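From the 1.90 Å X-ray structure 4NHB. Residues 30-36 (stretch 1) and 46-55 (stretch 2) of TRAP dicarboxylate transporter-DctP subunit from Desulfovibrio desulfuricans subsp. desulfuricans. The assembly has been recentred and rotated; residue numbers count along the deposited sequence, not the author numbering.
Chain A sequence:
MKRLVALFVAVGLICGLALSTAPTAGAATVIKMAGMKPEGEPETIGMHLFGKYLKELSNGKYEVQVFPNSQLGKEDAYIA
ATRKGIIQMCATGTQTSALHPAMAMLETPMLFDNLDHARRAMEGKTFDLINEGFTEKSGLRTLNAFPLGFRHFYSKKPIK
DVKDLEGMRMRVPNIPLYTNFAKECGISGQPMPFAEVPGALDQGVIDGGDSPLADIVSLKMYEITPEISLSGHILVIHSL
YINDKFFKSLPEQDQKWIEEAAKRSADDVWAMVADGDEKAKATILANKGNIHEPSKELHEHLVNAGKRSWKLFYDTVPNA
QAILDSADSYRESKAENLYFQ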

# COMPACT_ATOMS: atom_id res chain seq x y z
N VAL A 30 17.58 12.38 15.61
CA VAL A 30 16.22 11.84 15.58
C VAL A 30 15.61 11.89 14.19
O VAL A 30 15.63 12.93 13.53
CB VAL A 30 15.29 12.57 16.54
CG1 VAL A 30 13.86 12.07 16.36
CG2 VAL A 30 15.75 12.34 17.97
N ILE A 31 15.09 10.75 13.74
CA ILE A 31 14.29 10.67 12.51
C ILE A 31 12.80 10.43 12.81
O ILE A 31 12.43 9.46 13.45
CB ILE A 31 14.81 9.53 11.59
CG1 ILE A 31 16.21 9.87 11.06
CG2 ILE A 31 13.86 9.27 10.45
CD1 ILE A 31 16.86 8.73 10.27
N LYS A 32 11.96 11.34 12.35
CA LYS A 32 10.53 11.25 12.56
C LYS A 32 9.94 10.66 11.30
O LYS A 32 10.23 11.12 10.21
CB LYS A 32 9.94 12.62 12.77
CG LYS A 32 10.70 13.51 13.75
CD LYS A 32 10.01 13.58 15.07
CE LYS A 32 10.86 14.31 16.11
NZ LYS A 32 10.33 15.66 16.43
N MET A 33 9.14 9.62 11.48
CA MET A 33 8.46 8.93 10.41
C MET A 33 6.98 8.86 10.69
O MET A 33 6.55 8.36 11.75
CB MET A 33 8.96 7.49 10.33
CG MET A 33 8.56 6.77 9.08
SD MET A 33 9.03 5.05 9.15
CE MET A 33 10.79 5.09 9.42
N ALA A 34 6.18 9.28 9.73
CA ALA A 34 4.74 9.19 9.87
C ALA A 34 4.19 8.10 8.98
O ALA A 34 4.75 7.79 7.93
CB ALA A 34 4.10 10.50 9.49
N GLY A 35 3.07 7.54 9.41
CA GLY A 35 2.33 6.59 8.61
C GLY A 35 0.85 6.69 8.83
O GLY A 35 0.38 7.59 9.53
N MET A 36 0.12 5.74 8.25
CA MET A 36 -1.32 5.88 8.06
C MET A 36 -2.06 4.69 8.60
O MET A 36 -3.29 4.64 8.51
CB MET A 36 -1.67 6.07 6.57
CG MET A 36 -1.32 4.87 5.71
SD MET A 36 -1.85 5.08 3.96
CE MET A 36 -3.63 4.88 4.14
N GLY A 46 6.54 -2.73 9.73
CA GLY A 46 7.65 -2.34 8.88
C GLY A 46 8.43 -1.14 9.39
O GLY A 46 9.65 -1.17 9.43
N MET A 47 7.71 -0.10 9.78
CA MET A 47 8.29 1.14 10.29
C MET A 47 9.12 0.90 11.52
O MET A 47 10.26 1.40 11.64
CB MET A 47 7.14 2.10 10.62
CG MET A 47 6.41 2.56 9.35
SD MET A 47 4.79 3.31 9.68
CE MET A 47 5.42 4.88 10.18
N HIS A 48 8.57 0.16 12.46
CA HIS A 48 9.28 -0.13 13.69
C HIS A 48 10.53 -0.97 13.41
O HIS A 48 11.60 -0.72 13.99
CB HIS A 48 8.38 -0.86 14.69
CG HIS A 48 7.31 0.00 15.30
ND1 HIS A 48 7.58 1.08 16.11
CD2 HIS A 48 5.96 -0.07 15.20
CE1 HIS A 48 6.44 1.64 16.49
NE2 HIS A 48 5.44 0.96 15.95
N LEU A 49 10.40 -1.96 12.53
CA LEU A 49 11.52 -2.84 12.25
C LEU A 49 12.62 -2.01 11.62
O LEU A 49 13.78 -2.15 12.00
CB LEU A 49 11.17 -4.04 11.34
CG LEU A 49 10.26 -5.17 11.81
CD1 LEU A 49 9.82 -6.05 10.63
CD2 LEU A 49 10.97 -6.00 12.87
N PHE A 50 12.27 -1.13 10.69
CA PHE A 50 13.27 -0.21 10.13
C PHE A 50 13.99 0.56 11.21
O PHE A 50 15.22 0.77 11.14
CB PHE A 50 12.65 0.79 9.17
CG PHE A 50 13.55 1.95 8.84
CD1 PHE A 50 14.42 1.89 7.77
CD2 PHE A 50 13.51 3.11 9.60
CE1 PHE A 50 15.24 2.96 7.43
CE2 PHE A 50 14.35 4.17 9.29
CZ PHE A 50 15.20 4.11 8.19
N GLY A 51 13.22 0.99 12.20
CA GLY A 51 13.75 1.79 13.29
C GLY A 51 14.71 0.95 14.11
O GLY A 51 15.84 1.39 14.43
N LYS A 52 14.27 -0.25 14.45
CA LYS A 52 15.08 -1.20 15.21
C LYS A 52 16.40 -1.53 14.51
O LYS A 52 17.47 -1.50 15.12
CB LYS A 52 14.30 -2.49 15.46
CG LYS A 52 15.03 -3.51 16.37
CD LYS A 52 14.24 -4.79 16.44
CE LYS A 52 14.45 -5.66 15.18
NZ LYS A 52 13.62 -6.91 15.18
N TYR A 53 16.32 -1.86 13.23
CA TYR A 53 17.49 -2.18 12.44
C TYR A 53 18.45 -0.99 12.30
O TYR A 53 19.68 -1.14 12.38
CB TYR A 53 17.04 -2.66 11.07
CG TYR A 53 16.42 -4.05 11.03
CD1 TYR A 53 16.90 -5.08 11.81
CD2 TYR A 53 15.37 -4.34 10.15
CE1 TYR A 53 16.35 -6.34 11.76
CE2 TYR A 53 14.82 -5.59 10.08
CZ TYR A 53 15.30 -6.61 10.88
OH TYR A 53 14.74 -7.88 10.83
N LEU A 54 17.92 0.21 12.10
CA LEU A 54 18.77 1.37 11.86
C LEU A 54 19.56 1.79 13.09
O LEU A 54 20.70 2.28 12.99
CB LEU A 54 17.94 2.56 11.40
CG LEU A 54 18.77 3.82 11.19
CD1 LEU A 54 19.89 3.51 10.18
CD2 LEU A 54 17.88 5.01 10.77
N LYS A 55 18.93 1.63 14.25
CA LYS A 55 19.59 1.89 15.51
C LYS A 55 20.73 0.91 15.69
O LYS A 55 21.84 1.30 16.04
CB LYS A 55 18.61 1.70 16.65
CG LYS A 55 18.96 2.47 17.88
CD LYS A 55 18.35 1.87 19.13
CE LYS A 55 17.98 2.95 20.13
NZ LYS A 55 19.03 4.02 20.25

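Two methionines, Met33 on the strand and Met47 on the helix, carry most of this contact. More of their surface is covered by the opposing stretch than that of any other residue here, and no hydrogen bond crosses between the stretches. The contact is small, burying 280 Å² with both sides summed, and it rests on apolar packing.

Residues 30-34 form a strand. Residues 46-55 lie within a helix that begins earlier in the chain and continues past Lys55. The two run nearly antiparallel, with 166° between their N-to-C directions, and their axes approach to 10.3 Å. Met33 CA lies 7.8 Å from Met47 CA, and Ile31 CA lies 8.9 Å from Gly51 CA. The start of the strand therefore faces the later part of the helix.

The strand alternates. Ile31 and Met33 direct their CA-to-CB bonds toward the helix, while that of Ala34 points away. Val30 and Lys32 make no contact with the helix. On the helix, the CA-to-CB bonds of Met47, Phe50 and Leu54 point toward the strand. Their spacing of three and four residues matches the helical turn and places them along one side. The helix holds itself together through its own backbone: Leu54 N donates to Phe50 O at 2.9 Å, and Gly51 N donates to Met47 O at 3.0 Å.

Met33 runs out with chi1 and chi2 both t, then turns at chi3 (m). Its SD lies 3.6 Å from Met47 CG. Its CE lies 3.4 Å from Phe50 CD2, a close contact that meets the ring obliquely. The flexible, unbranched thioether side chain thus touches two helix residues one turn apart. These are van der Waals contacts between buried, apolar groups.

Farther along the helix, Ile31 meets Leu54. Ile31 CD1 and Leu54 CD2 are 3.9 Å apart, a typical distance for methyl groups in contact. Both residues are buried, and packing them together keeps their hydrocarbon surface away from water.

At the other end, Met47 packs against the strand's backbone at Ala34 and just past it. Its CE lies 3.6 Å from Ala34 C and 3.6 Å from Gly35 N, so the methyl sits beside the peptide link between these residues. Gly35 leaves room for this side chain. An ideal CB on Gly35 would point toward the helix and lie 2.8 Å from Met47 SD, a clash. Beyond it, the CA-to-CB bond of Met36 points away, and the residue makes no contact with the helix.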